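Local coordinates for aminopeptidase (Aneurinibacillus sp. AM-1, PDB 5IB9) that removes amino acids from the N-terminal ends of peptides as a zinc-dependent aminopeptidase of family M28 that carries a protease-associated domain, at the interface of chains A and B. Numbering follows the deposited sequence. Chains: chain A/B, Aminopeptidase.

Contact 1: the interface of chains A and B. Residues chain A 56-59; chain B 287-289.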
ATOM      1  N   GLU A  56      -2.110  -1.462  19.998  1.00 11.35           N
ATOM      2  CA  GLU A  56      -1.102  -1.652  18.966  1.00 12.58           C
ATOM      3  C   GLU A  56      -0.914  -0.336  18.208  1.00 11.13           C
ATOM      4  O   GLU A  56      -1.850   0.461  18.059  1.00 11.77           O
ATOM      5  CB  GLU A  56      -1.656  -2.635  17.932  1.00 13.66           C
ATOM      6  CG  GLU A  56      -1.756  -4.040  18.698  1.00 16.20           C
ATOM      7  CD  GLU A  56      -0.367  -4.760  19.041  1.00 30.77           C
ATOM      8  OE1 GLU A  56      -0.404  -5.755  19.810  1.00 34.88           O
ATOM      9  OE2 GLU A  56       0.775  -4.328  18.650  1.00 29.09           O
ATOM     10  N   VAL A  57       0.303  -0.134  17.702  1.00 10.34           N
ATOM     11  CA  VAL A  57       0.632   1.119  16.944  1.00  9.45           C
ATOM     12  C   VAL A  57       1.070   0.611  15.589  1.00  8.48           C
ATOM     13  O   VAL A  57       2.099  -0.052  15.448  1.00 10.99           O
ATOM     14  CB  VAL A  57       1.643   1.919  17.650  1.00 10.38           C
ATOM     15  CG1 VAL A  57       2.009   3.151  16.796  1.00 12.88           C
ATOM     16  CG2 VAL A  57       1.074   2.506  18.967  1.00 10.60           C
ATOM     17  N   GLN A  58       0.307   0.909  14.557  1.00  8.95           N
ATOM     18  CA  GLN A  58       0.653   0.468  13.181  1.00 10.13           C
ATOM     19  C   GLN A  58       1.407   1.584  12.444  1.00 10.21           C
ATOM     20  O   GLN A  58       0.827   2.616  12.210  1.00 10.56           O
ATOM     21  CB  GLN A  58      -0.618   0.057  12.439  1.00 10.65           C
ATOM     22  CG  GLN A  58      -0.303  -0.425  10.954  1.00  9.39           C
ATOM     23  CD  GLN A  58      -1.510  -0.487  10.115  1.00 10.72           C
ATOM     24  OE1 GLN A  58      -2.594   0.089  10.401  1.00 11.17           O
ATOM     25  NE2 GLN A  58      -1.434  -1.220   9.043  1.00 11.02           N
ATOM     26  N   PRO A  59       2.683   1.363  12.052  1.00  9.36           N
ATOM     27  CA  PRO A  59       3.452   2.424  11.344  1.00  9.71           C
ATOM     28  C   PRO A  59       3.137   2.328   9.910  1.00 10.79           C
ATOM     29  O   PRO A  59       2.810   1.212   9.396  1.00 13.05           O
ATOM     30  CB  PRO A  59       4.930   2.047  11.617  1.00  9.57           C
ATOM     31  CG  PRO A  59       4.889   0.473  11.651  1.00 10.70           C
ATOM     32  CD  PRO A  59       3.491   0.114  12.256  1.00  9.87           C
TER
ATOM     33  N   SER B 287       2.232  -4.386  13.537  1.00  9.82           N
ATOM     34  CA  SER B 287       2.442  -3.232  14.412  1.00 10.12           C
ATOM     35  C   SER B 287       3.880  -3.094  14.759  1.00  9.39           C
ATOM     36  O   SER B 287       4.715  -4.001  14.524  1.00  8.62           O
ATOM     37  CB  SER B 287       1.670  -3.465  15.660  1.00  9.85           C
ATOM     38  OG  SER B 287       2.237  -4.536  16.467  1.00 11.00           O
ATOM     39  N   GLU B 288       4.236  -1.927  15.362  1.00 10.63           N
ATOM     40  CA  GLU B 288       5.609  -1.718  15.783  1.00 11.44           C
ATOM     41  C   GLU B 288       6.037  -2.771  16.827  1.00 11.66           C
ATOM     42  O   GLU B 288       7.198  -3.209  16.793  1.00 13.66           O
ATOM     43  CB  GLU B 288       5.809  -0.256  16.314  1.00 15.20           C
ATOM     44  CG  GLU B 288       5.779   0.711  15.145  1.00 14.39           C
ATOM     45  CD  GLU B 288       6.143   2.200  15.477  1.00 15.57           C
ATOM     46  OE1 GLU B 288       6.179   2.538  16.660  1.00 24.84           O
ATOM     47  OE2 GLU B 288       6.570   2.888  14.525  1.00 17.13           O
ATOM     48  N   ASP B 289       5.130  -3.143  17.763  1.00  9.73           N
ATOM     49  CA  ASP B 289       5.446  -4.183  18.740  1.00 11.47           C
ATOM     50  C   ASP B 289       5.708  -5.511  18.004  1.00 14.08           C
ATOM     51  O   ASP B 289       6.689  -6.191  18.338  1.00 12.90           O
ATOM     52  CB  ASP B 289       4.378  -4.272  19.810  1.00 15.31           C
ATOM     53  CG  ASP B 289       4.733  -5.249  20.919  1.00 22.46           C
ATOM     54  OD1 ASP B 289       5.763  -4.968  21.511  1.00 27.59           O
ATOM     55  OD2 ASP B 289       3.978  -6.253  21.121  1.00 29.91           O
TER
HETATM   56  O   HOH W   1       2.559  -1.836  18.480  1.00 12.76           O
HETATM   57  O   HOH W   2       1.516  -5.481  21.831  1.00 37.89           O
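The carboxylate of A:Glu56 stands against B:Ser287, whose hydroxyl meets it from above one face. The donor B:Ser287 OG lies 2.6 Å from A:Glu56 OE2 and rises 43° out of the carboxylate plane. Both waters approach from the opposite side of that plane, water 1 at OE2 and water 2 at OE1. The A:Glu56 chain is bent at chi2 (-71°), which curls its end toward chain B instead of letting it run straight out from the strand.

The puckered ring of A:Pro59 makes the other packing surface. Over one of its faces lies the side chain of B:Glu288, the two sliding past each other in opposite directions. B:Glu288 CG sits 3.6 Å from A:Pro59 CG, and beyond it the extended chain carries OE2 to 3.4 Å from A:Pro59 CB. Both the CG methylene and the carboxylate oxygen of B:Glu288 therefore lie against the ring, the methylene toward its CG and CD, the oxygen toward its CB.

Between these two groups the backbones join: B:Glu288 N donates to A:Val57 O at 2.8 Å. Water 1 adds a second link, 2.9 Å from A:Val57 N and 3.0 Å from B:Asp289 N, besides its bond to A:Glu56 OE2. Water 2 spans A:Glu56 OE1 and B:Asp289 OD2, the latter at 2.7 Å, and may ease the repulsion between the two acids. The start of helix 288-293 faces A:Glu56, and its dipole could favour the negative charge there. Together these bonds dock the beginning of a helix in chain B onto an edge of strand 55-66 in chain A, which would help hold the two subunits of the homodimer in register.

Contact 2: the interface of chains A and B. Residues chain A 58, 284-286; chain B 58, 284-286.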
ATOM      1  N   GLN A  58       0.307   0.909  14.557  1.00  8.95           N
ATOM      2  CA  GLN A  58       0.653   0.468  13.181  1.00 10.13           C
ATOM      3  C   GLN A  58       1.407   1.584  12.444  1.00 10.21           C
ATOM      4  O   GLN A  58       0.827   2.616  12.210  1.00 10.56           O
ATOM      5  CB  GLN A  58      -0.618   0.057  12.439  1.00 10.65           C
ATOM      6  CG  GLN A  58      -0.303  -0.425  10.954  1.00  9.39           C
ATOM      7  CD  GLN A  58      -1.510  -0.487  10.115  1.00 10.72           C
ATOM      8  OE1 GLN A  58      -2.594   0.089  10.401  1.00 11.17           O
ATOM      9  NE2 GLN A  58      -1.434  -1.220   9.043  1.00 11.02           N
ATOM     10  N   ALA A 284      -6.261  -2.059   4.831  1.00 11.45           N
ATOM     11  CA  ALA A 284      -5.477  -3.115   4.083  1.00 11.10           C
ATOM     12  C   ALA A 284      -4.925  -4.159   5.010  1.00 12.01           C
ATOM     13  O   ALA A 284      -4.472  -5.245   4.483  1.00 13.02           O
ATOM     14  CB  ALA A 284      -4.349  -2.465   3.349  1.00 11.45           C
ATOM     15  N   SER A 285      -4.929  -3.972   6.307  1.00  9.82           N
ATOM     16  CA  SER A 285      -4.447  -5.040   7.225  1.00 10.04           C
ATOM     17  C   SER A 285      -5.498  -6.098   7.564  1.00 11.92           C
ATOM     18  O   SER A 285      -5.141  -7.091   8.259  1.00 13.37           O
ATOM     19  CB  SER A 285      -3.927  -4.408   8.547  1.00 10.91           C
ATOM     20  OG  SER A 285      -5.019  -4.031   9.397  1.00 11.71           O
ATOM     21  N   LEU A 286      -6.754  -5.850   7.283  1.00 11.40           N
ATOM     22  CA  LEU A 286      -7.838  -6.750   7.658  1.00 12.46           C
ATOM     23  C   LEU A 286      -7.880  -8.040   6.838  1.00 11.33           C
ATOM     24  O   LEU A 286      -7.657  -7.987   5.615  1.00 13.03           O
ATOM     25  CB  LEU A 286      -9.189  -6.027   7.520  1.00 13.19           C
ATOM     26  CG  LEU A 286      -9.288  -4.744   8.399  1.00 11.87           C
ATOM     27  CD1 LEU A 286     -10.617  -4.048   8.135  1.00 12.25           C
ATOM     28  CD2 LEU A 286      -9.111  -5.192   9.931  1.00 13.90           C
TER
ATOM     29  N   GLN B  58      -5.582 -12.859   4.038  1.00  8.95           N
ATOM     30  CA  GLN B  58      -5.476 -11.393   3.820  1.00 10.13           C
ATOM     31  C   GLN B  58      -5.596 -11.074   2.324  1.00 10.21           C
ATOM     32  O   GLN B  58      -4.738 -11.475   1.576  1.00 10.56           O
ATOM     33  CB  GLN B  58      -4.161 -10.881   4.405  1.00 10.65           C
ATOM     34  CG  GLN B  58      -3.995  -9.311   4.196  1.00  9.39           C
ATOM     35  CD  GLN B  58      -2.614  -8.856   4.423  1.00 10.72           C
ATOM     36  OE1 GLN B  58      -1.615  -9.624   4.437  1.00 11.17           O
ATOM     37  NE2 GLN B  58      -2.453  -7.588   4.662  1.00 11.02           N
ATOM     38  N   ALA B 284       3.248  -4.766   5.789  1.00 11.45           N
ATOM     39  CA  ALA B 284       2.575  -3.459   6.146  1.00 11.10           C
ATOM     40  C   ALA B 284       1.476  -3.655   7.149  1.00 12.01           C
ATOM     41  O   ALA B 284       1.006  -2.605   7.733  1.00 13.02           O
ATOM     42  CB  ALA B 284       2.006  -2.842   4.909  1.00 11.45           C
ATOM     43  N   SER B 285       1.032  -4.856   7.431  1.00  9.82           N
ATOM     44  CA  SER B 285      -0.008  -5.050   8.477  1.00 10.04           C
ATOM     45  C   SER B 285       0.544  -5.126   9.902  1.00 11.92           C
ATOM     46  O   SER B 285      -0.281  -5.193  10.857  1.00 13.37           O
ATOM     47  CB  SER B 285      -0.819  -6.344   8.185  1.00 10.91           C
ATOM     48  OG  SER B 285      -0.075  -7.511   8.563  1.00 11.71           O
ATOM     49  N   LEU B 286       1.832  -5.301  10.071  1.00 11.40           N
ATOM     50  CA  LEU B 286       2.437  -5.487  11.384  1.00 12.46           C
ATOM     51  C   LEU B 286       2.471  -4.215  12.232  1.00 11.33           C
ATOM     52  O   LEU B 286       2.749  -3.132  11.687  1.00 13.03           O
ATOM     53  CB  LEU B 286       3.871  -6.021  11.229  1.00 13.19           C
ATOM     54  CG  LEU B 286       3.939  -7.375  10.460  1.00 11.87           C
ATOM     55  CD1 LEU B 286       5.395  -7.783  10.276  1.00 12.25           C
ATOM     56  CD2 LEU B 286       3.089  -8.450  11.298  1.00 13.90           C
TER
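This is the two-fold centre of a homodimer interface, where the same short loop from each subunit meets its copy and is gripped from the flank by a glutamine of the partner; it joins the two aminopeptidase chains symmetrically. On one side A:Gln58 reaches across to B:Ala284, and on the other B:Gln58 reaches back to A:Ala284.

In each case the side-chain amide is the donor and a backbone carbonyl the acceptor: A:Gln58 NE2 is 3.1 Å from B:Ala284 O. The bond is fairly straight, 163° at the hydrogen, and uses the N-H on the CG side of the amide, turned away from OE1. The carbonyl oxygen lies in the plane of the glutamine amide, whereas the donor comes in bent from the carbonyl's direction, with a C=O...N angle of 147°. CG anti to the backbone N (chi1 180°), with the chain extended beyond it, carries the amide across to the partner's loop. Its CG passes the backbone of the opposite loop on the way, 4.1 Å from B:Leu286 O.

Between the two glutamines, A:Ser285 and B:Ser285 meet back to back. The touch is between methylenes, A:Ser285 CB to B:Ser285 CB at 3.7 Å, with each hydroxyl swung away from the other serine's CB, leaving carbon against carbon at the contact itself.

Within each subunit, residues 284-286 belong to the loop that follows helix 277-283 and leads into helix 288-293, while Gln58 projects from strand 55-66.

Contact 1 and contact 2 lie about 10 Å apart, measured between the centres of their C-alpha atoms, and share A:Gln58. Strand 55-66 of chain A runs through both, and in chain B they follow directly along the sequence, from residues 284-286 to 287-289. One strand segment therefore reads one continuous turn between two helices of the partner. Contact 2 straddles the two-fold axis and contains both halves of its symmetric pair; contact 1 lies to one side, so it occurs a second time with the chains exchanged. The dimer is thus held at its centre and again on both flanks.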